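Local coordinates for Serine/threonine-protein kinase Tel1 (Chaetomium thermophilum, PDB 6SKY) that probably acts as a serine/threonine kinase that senses DNA damage and activates checkpoint signalling under genotoxic stress, at residues A[2200-2208]-A[2230-2241]. Numbering follows the deposited sequence.
Sequences LSVDAAIKM and IDKDSSLKKQSV
I2230 meets K2207 and M2208 in an alpha-alpha hairpin of the alpha-solenoid FAT domain, formed by helices 2203-2217 and 2220-2232. The loop after the second helix then folds back over the N-terminal turn of the first.

I2230 points its CD1 at the backbone of the first helix and lies 3.5 Å from M2208 N. The same CD1 is 3.6 Å from K2207 CB. The two side chains run past each other in opposite directions, and the K2207 chain bends at its third torsion. K2207 NZ is still 6.7 Å from D2233 OD2, so their opposite charges make no direct pair. Further along, the loop meets the helix at A2204, whose CB is 3.7 Å from L2236 CD2. L2243 also covers A2204 and L2236.

Q2239 reaches the start of the helix through a bend at its second torsion (chi2 92°). Its CG packs 3.4 Å from S2201 O. The Q2239 and D2203 side chains cross at about a right angle, while their amide and carboxylate planes lie only 31° apart. Replacing Q2239 with an alanine would probably open a gap beside D2203 and A2204 and weaken the loop's hold on this helix end.

S2240 OG donates a hydrogen bond to S2201 O at 3.3 Å. The hydroxyl sits above the carbonyl plane, 61° out of it. Beyond it, V2241 spreads two methyls: CG2 is 3.9 Å from V2202 CG1, and CG1 is 3.8 Å from A2205 CB. Helix 2154-2174 backs this corner through I2162, L2159 and L2166.

The contact is therefore mixed. Apolar contacts join I2230, L2236 and V2241 to the helix, and polar groups gather just before the helix and at its first residues. The loop's seat probably depends on apolar fit plus polar pairing, far from the nucleotide site.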
ATOM      1  N   LEU A2200      21.912 -12.707  32.274  1.00 44.12           N
ATOM      2  CA  LEU A2200      20.581 -12.165  32.055  1.00 44.12           C
ATOM      3  C   LEU A2200      19.799 -13.061  31.108  1.00 44.12           C
ATOM      4  O   LEU A2200      20.356 -13.608  30.154  1.00 44.12           O
ATOM      5  CB  LEU A2200      20.652 -10.754  31.475  1.00 44.12           C
ATOM      6  CG  LEU A2200      21.256  -9.667  32.347  1.00 44.12           C
ATOM      7  CD1 LEU A2200      21.434  -8.426  31.530  1.00 44.12           C
ATOM      8  CD2 LEU A2200      20.359  -9.398  33.508  1.00 44.12           C
ATOM      9  N   SER A2201      18.509 -13.200  31.369  1.00 44.83           N
ATOM     10  CA  SER A2201      17.601 -13.940  30.504  1.00 44.83           C
ATOM     11  C   SER A2201      16.650 -12.923  29.893  1.00 44.83           C
ATOM     12  O   SER A2201      15.626 -12.583  30.481  1.00 44.83           O
ATOM     13  CB  SER A2201      16.857 -15.002  31.276  1.00 44.83           C
ATOM     14  OG  SER A2201      17.758 -15.874  31.927  1.00 44.83           O
ATOM     15  N   VAL A2202      16.999 -12.428  28.711  1.00 38.80           N
ATOM     16  CA  VAL A2202      16.190 -11.411  28.057  1.00 38.80           C
ATOM     17  C   VAL A2202      15.905 -11.797  26.616  1.00 38.80           C
ATOM     18  O   VAL A2202      15.639 -10.932  25.780  1.00 38.80           O
ATOM     19  CB  VAL A2202      16.872 -10.035  28.112  1.00 38.80           C
ATOM     20  CG1 VAL A2202      16.912  -9.522  29.526  1.00 38.80           C
ATOM     21  CG2 VAL A2202      18.259 -10.124  27.539  1.00 38.80           C
ATOM     22  N   ASP A2203      15.954 -13.088  26.306  1.00 38.54           N
ATOM     23  CA  ASP A2203      15.756 -13.494  24.921  1.00 38.54           C
ATOM     24  C   ASP A2203      14.291 -13.493  24.519  1.00 38.54           C
ATOM     25  O   ASP A2203      13.982 -13.229  23.356  1.00 38.54           O
ATOM     26  CB  ASP A2203      16.359 -14.872  24.685  1.00 38.54           C
ATOM     27  CG  ASP A2203      16.053 -15.826  25.799  1.00 38.54           C
ATOM     28  OD1 ASP A2203      16.068 -15.387  26.964  1.00 38.54           O
ATOM     29  OD2 ASP A2203      15.792 -17.014  25.517  1.00 38.54           O
ATOM     30  N   ALA A2204      13.380 -13.765  25.451  1.00 32.99           N
ATOM     31  CA  ALA A2204      11.969 -13.844  25.097  1.00 32.99           C
ATOM     32  C   ALA A2204      11.396 -12.474  24.766  1.00 32.99           C
ATOM     33  O   ALA A2204      10.674 -12.326  23.778  1.00 32.99           O
ATOM     34  CB  ALA A2204      11.183 -14.491  26.226  1.00 32.99           C
ATOM     35  N   ALA A2205      11.719 -11.456  25.559  1.00 29.72           N
ATOM     36  CA  ALA A2205      11.208 -10.117  25.283  1.00 29.72           C
ATOM     37  C   ALA A2205      11.828  -9.534  24.022  1.00 29.72           C
ATOM     38  O   ALA A2205      11.154  -8.841  23.251  1.00 29.72           O
ATOM     39  CB  ALA A2205      11.468  -9.211  26.475  1.00 29.72           C
ATOM     40  N   ILE A2206      13.097  -9.832  23.772  1.00 28.81           N
ATOM     41  CA  ILE A2206      13.761  -9.306  22.589  1.00 28.81           C
ATOM     42  C   ILE A2206      13.262 -10.008  21.334  1.00 28.81           C
ATOM     43  O   ILE A2206      13.063  -9.377  20.286  1.00 28.81           O
ATOM     44  CB  ILE A2206      15.281  -9.425  22.763  1.00 28.81           C
ATOM     45  CG1 ILE A2206      15.750  -8.420  23.809  1.00 28.81           C
ATOM     46  CG2 ILE A2206      15.977  -9.197  21.464  1.00 28.81           C
ATOM     47  CD1 ILE A2206      17.188  -8.520  24.142  1.00 28.81           C
ATOM     48  N   LYS A2207      13.006 -11.312  21.422  1.00 29.74           N
ATOM     49  CA  LYS A2207      12.443 -12.010  20.277  1.00 29.74           C
ATOM     50  C   LYS A2207      10.994 -11.619  20.042  1.00 29.74           C
ATOM     51  O   LYS A2207      10.550 -11.575  18.891  1.00 29.74           O
ATOM     52  CB  LYS A2207      12.587 -13.514  20.462  1.00 29.74           C
ATOM     53  CG  LYS A2207      14.009 -13.989  20.267  1.00 29.74           C
ATOM     54  CD  LYS A2207      14.123 -15.495  20.352  1.00 29.74           C
ATOM     55  CE  LYS A2207      13.740 -16.000  21.724  1.00 29.74           C
ATOM     56  NZ  LYS A2207      13.858 -17.473  21.842  1.00 29.74           N
ATOM     57  N   MET A2208      10.253 -11.285  21.093  1.00 28.83           N
ATOM     58  CA  MET A2208       8.909 -10.772  20.881  1.00 28.83           C
ATOM     59  C   MET A2208       8.928  -9.396  20.240  1.00 28.83           C
ATOM     60  O   MET A2208       8.053  -9.078  19.431  1.00 28.83           O
ATOM     61  CB  MET A2208       8.148 -10.731  22.192  1.00 28.83           C
ATOM     62  CG  MET A2208       6.792 -10.096  22.067  1.00 28.83           C
ATOM     63  SD  MET A2208       5.716 -10.583  23.402  1.00 28.83           S
ATOM     64  CE  MET A2208       6.083 -12.322  23.420  1.00 28.83           C
ATOM     65  N   ILE A2230       9.133 -18.841  20.257  1.00 30.81           N
ATOM     66  CA  ILE A2230       9.263 -18.344  21.627  1.00 30.81           C
ATOM     67  C   ILE A2230       8.473 -19.218  22.582  1.00 30.81           C
ATOM     68  O   ILE A2230       8.932 -19.540  23.679  1.00 30.81           O
ATOM     69  CB  ILE A2230       8.799 -16.882  21.734  1.00 30.81           C
ATOM     70  CG1 ILE A2230       9.662 -15.960  20.905  1.00 30.81           C
ATOM     71  CG2 ILE A2230       8.850 -16.423  23.154  1.00 30.81           C
ATOM     72  CD1 ILE A2230       9.141 -14.582  20.912  1.00 30.81           C
ATOM     73  N   ASP A2231       7.262 -19.599  22.191  1.00 37.63           N
ATOM     74  CA  ASP A2231       6.414 -20.355  23.104  1.00 37.63           C
ATOM     75  C   ASP A2231       6.889 -21.788  23.271  1.00 37.63           C
ATOM     76  O   ASP A2231       6.698 -22.382  24.335  1.00 37.63           O
ATOM     77  CB  ASP A2231       4.972 -20.340  22.619  1.00 37.63           C
ATOM     78  CG  ASP A2231       4.098 -21.280  23.401  1.00 37.63           C
ATOM     79  OD1 ASP A2231       4.111 -21.207  24.646  1.00 37.63           O
ATOM     80  OD2 ASP A2231       3.395 -22.099  22.777  1.00 37.63           O
ATOM     81  N   LYS A2232       7.503 -22.361  22.240  1.00 47.51           N
ATOM     82  CA  LYS A2232       7.918 -23.756  22.308  1.00 47.51           C
ATOM     83  C   LYS A2232       9.152 -23.922  23.183  1.00 47.51           C
ATOM     84  O   LYS A2232       9.106 -24.591  24.219  1.00 47.51           O
ATOM     85  CB  LYS A2232       8.174 -24.282  20.899  1.00 47.51           C
ATOM     86  CG  LYS A2232       8.836 -25.628  20.847  1.00 47.51           C
ATOM     87  CD  LYS A2232       9.272 -25.941  19.430  1.00 47.51           C
ATOM     88  CE  LYS A2232      10.093 -27.215  19.366  1.00 47.51           C
ATOM     89  NZ  LYS A2232      10.644 -27.442  18.001  1.00 47.51           N
ATOM     90  N   ASP A2233      10.262 -23.307  22.792  1.00 57.43           N
ATOM     91  CA  ASP A2233      11.534 -23.478  23.489  1.00 57.43           C
ATOM     92  C   ASP A2233      11.935 -22.147  24.115  1.00 57.43           C
ATOM     93  O   ASP A2233      12.712 -21.380  23.550  1.00 57.43           O
ATOM     94  CB  ASP A2233      12.616 -23.997  22.531  1.00 57.43           C
ATOM     95  CG  ASP A2233      13.802 -24.610  23.260  1.00 57.43           C
ATOM     96  OD1 ASP A2233      13.754 -25.820  23.566  1.00 57.43           O
ATOM     97  OD2 ASP A2233      14.781 -23.884  23.532  1.00 57.43           O
ATOM     98  N   SER A2234      11.408 -21.892  25.306  1.00 61.79           N
ATOM     99  CA  SER A2234      11.811 -20.768  26.140  1.00 61.79           C
ATOM    100  C   SER A2234      11.152 -20.939  27.497  1.00 61.79           C
ATOM    101  O   SER A2234      10.065 -21.516  27.601  1.00 61.79           O
ATOM    102  CB  SER A2234      11.427 -19.419  25.523  1.00 61.79           C
ATOM    103  OG  SER A2234      12.280 -18.387  25.982  1.00 61.79           O
ATOM    104  N   SER A2235      11.822 -20.449  28.531  1.00 65.85           N
ATOM    105  CA  SER A2235      11.366 -20.604  29.908  1.00 65.85           C
ATOM    106  C   SER A2235      10.906 -19.234  30.392  1.00 65.85           C
ATOM    107  O   SER A2235      11.667 -18.489  31.005  1.00 65.85           O
ATOM    108  CB  SER A2235      12.473 -21.177  30.787  1.00 65.85           C
ATOM    109  OG  SER A2235      11.983 -21.526  32.069  1.00 65.85           O
ATOM    110  N   LEU A2236       9.642 -18.915  30.127  1.00 59.61           N
ATOM    111  CA  LEU A2236       9.101 -17.598  30.436  1.00 59.61           C
ATOM    112  C   LEU A2236       9.014 -17.318  31.925  1.00 59.61           C
ATOM    113  O   LEU A2236       8.577 -16.227  32.300  1.00 59.61           O
ATOM    114  CB  LEU A2236       7.719 -17.448  29.807  1.00 59.61           C
ATOM    115  CG  LEU A2236       7.663 -17.755  28.315  1.00 59.61           C
ATOM    116  CD1 LEU A2236       6.275 -17.522  27.799  1.00 59.61           C
ATOM    117  CD2 LEU A2236       8.655 -16.903  27.572  1.00 59.61           C
ATOM    118  N   LYS A2237       9.408 -18.261  32.777  1.00 65.95           N
ATOM    119  CA  LYS A2237       9.396 -18.050  34.219  1.00 65.95           C
ATOM    120  C   LYS A2237      10.717 -17.461  34.697  1.00 65.95           C
ATOM    121  O   LYS A2237      10.740 -16.429  35.375  1.00 65.95           O
ATOM    122  CB  LYS A2237       9.098 -19.372  34.932  1.00 65.95           C
ATOM    123  CG  LYS A2237       7.832 -20.053  34.443  1.00 65.95           C
ATOM    124  CD  LYS A2237       7.709 -21.466  34.991  1.00 65.95           C
ATOM    125  CE  LYS A2237       6.560 -22.208  34.329  1.00 65.95           C
ATOM    126  NZ  LYS A2237       6.497 -23.630  34.754  1.00 65.95           N
ATOM    127  N   LYS A2238      11.827 -18.106  34.346  1.00 63.50           N
ATOM    128  CA  LYS A2238      13.157 -17.624  34.703  1.00 63.50           C
ATOM    129  C   LYS A2238      13.608 -16.644  33.627  1.00 63.50           C
ATOM    130  O   LYS A2238      14.352 -16.978  32.707  1.00 63.50           O
ATOM    131  CB  LYS A2238      14.118 -18.792  34.858  1.00 63.50           C
ATOM    132  CG  LYS A2238      13.660 -19.785  35.911  1.00 63.50           C
ATOM    133  CD  LYS A2238      14.577 -20.990  36.014  1.00 63.50           C
ATOM    134  CE  LYS A2238      14.031 -21.984  37.025  1.00 63.50           C
ATOM    135  NZ  LYS A2238      14.812 -23.250  37.058  1.00 63.50           N
ATOM    136  N   GLN A2239      13.143 -15.406  33.761  1.00 50.29           N
ATOM    137  CA  GLN A2239      13.312 -14.413  32.705  1.00 50.29           C
ATOM    138  C   GLN A2239      13.206 -13.031  33.318  1.00 50.29           C
ATOM    139  O   GLN A2239      12.131 -12.651  33.785  1.00 50.29           O
ATOM    140  CB  GLN A2239      12.245 -14.599  31.628  1.00 50.29           C
ATOM    141  CG  GLN A2239      12.647 -14.181  30.237  1.00 50.29           C
ATOM    142  CD  GLN A2239      13.231 -15.322  29.444  1.00 50.29           C
ATOM    143  OE1 GLN A2239      13.233 -16.459  29.892  1.00 50.29           O
ATOM    144  NE2 GLN A2239      13.728 -15.026  28.260  1.00 50.29           N
ATOM    145  N   SER A2240      14.305 -12.286  33.334  1.00 45.21           N
ATOM    146  CA  SER A2240      14.208 -10.863  33.604  1.00 45.21           C
ATOM    147  C   SER A2240      13.556 -10.175  32.413  1.00 45.21           C
ATOM    148  O   SER A2240      13.564 -10.693  31.296  1.00 45.21           O
ATOM    149  CB  SER A2240      15.584 -10.277  33.889  1.00 45.21           C
ATOM    150  OG  SER A2240      16.577 -10.986  33.183  1.00 45.21           O
ATOM    151  N   VAL A2241      12.996  -8.994  32.654  1.00 42.69           N
ATOM    152  CA  VAL A2241      12.032  -8.412  31.722  1.00 42.69           C
ATOM    153  C   VAL A2241      10.948  -9.456  31.493  1.00 42.69           C
ATOM    154  O   VAL A2241      10.939 -10.118  30.447  1.00 42.69           O
ATOM    155  CB  VAL A2241      12.676  -7.979  30.397  1.00 42.69           C
ATOM    156  CG1 VAL A2241      11.708  -7.141  29.611  1.00 42.69           C
ATOM    157  CG2 VAL A2241      13.942  -7.212  30.648  1.00 42.69           C
TER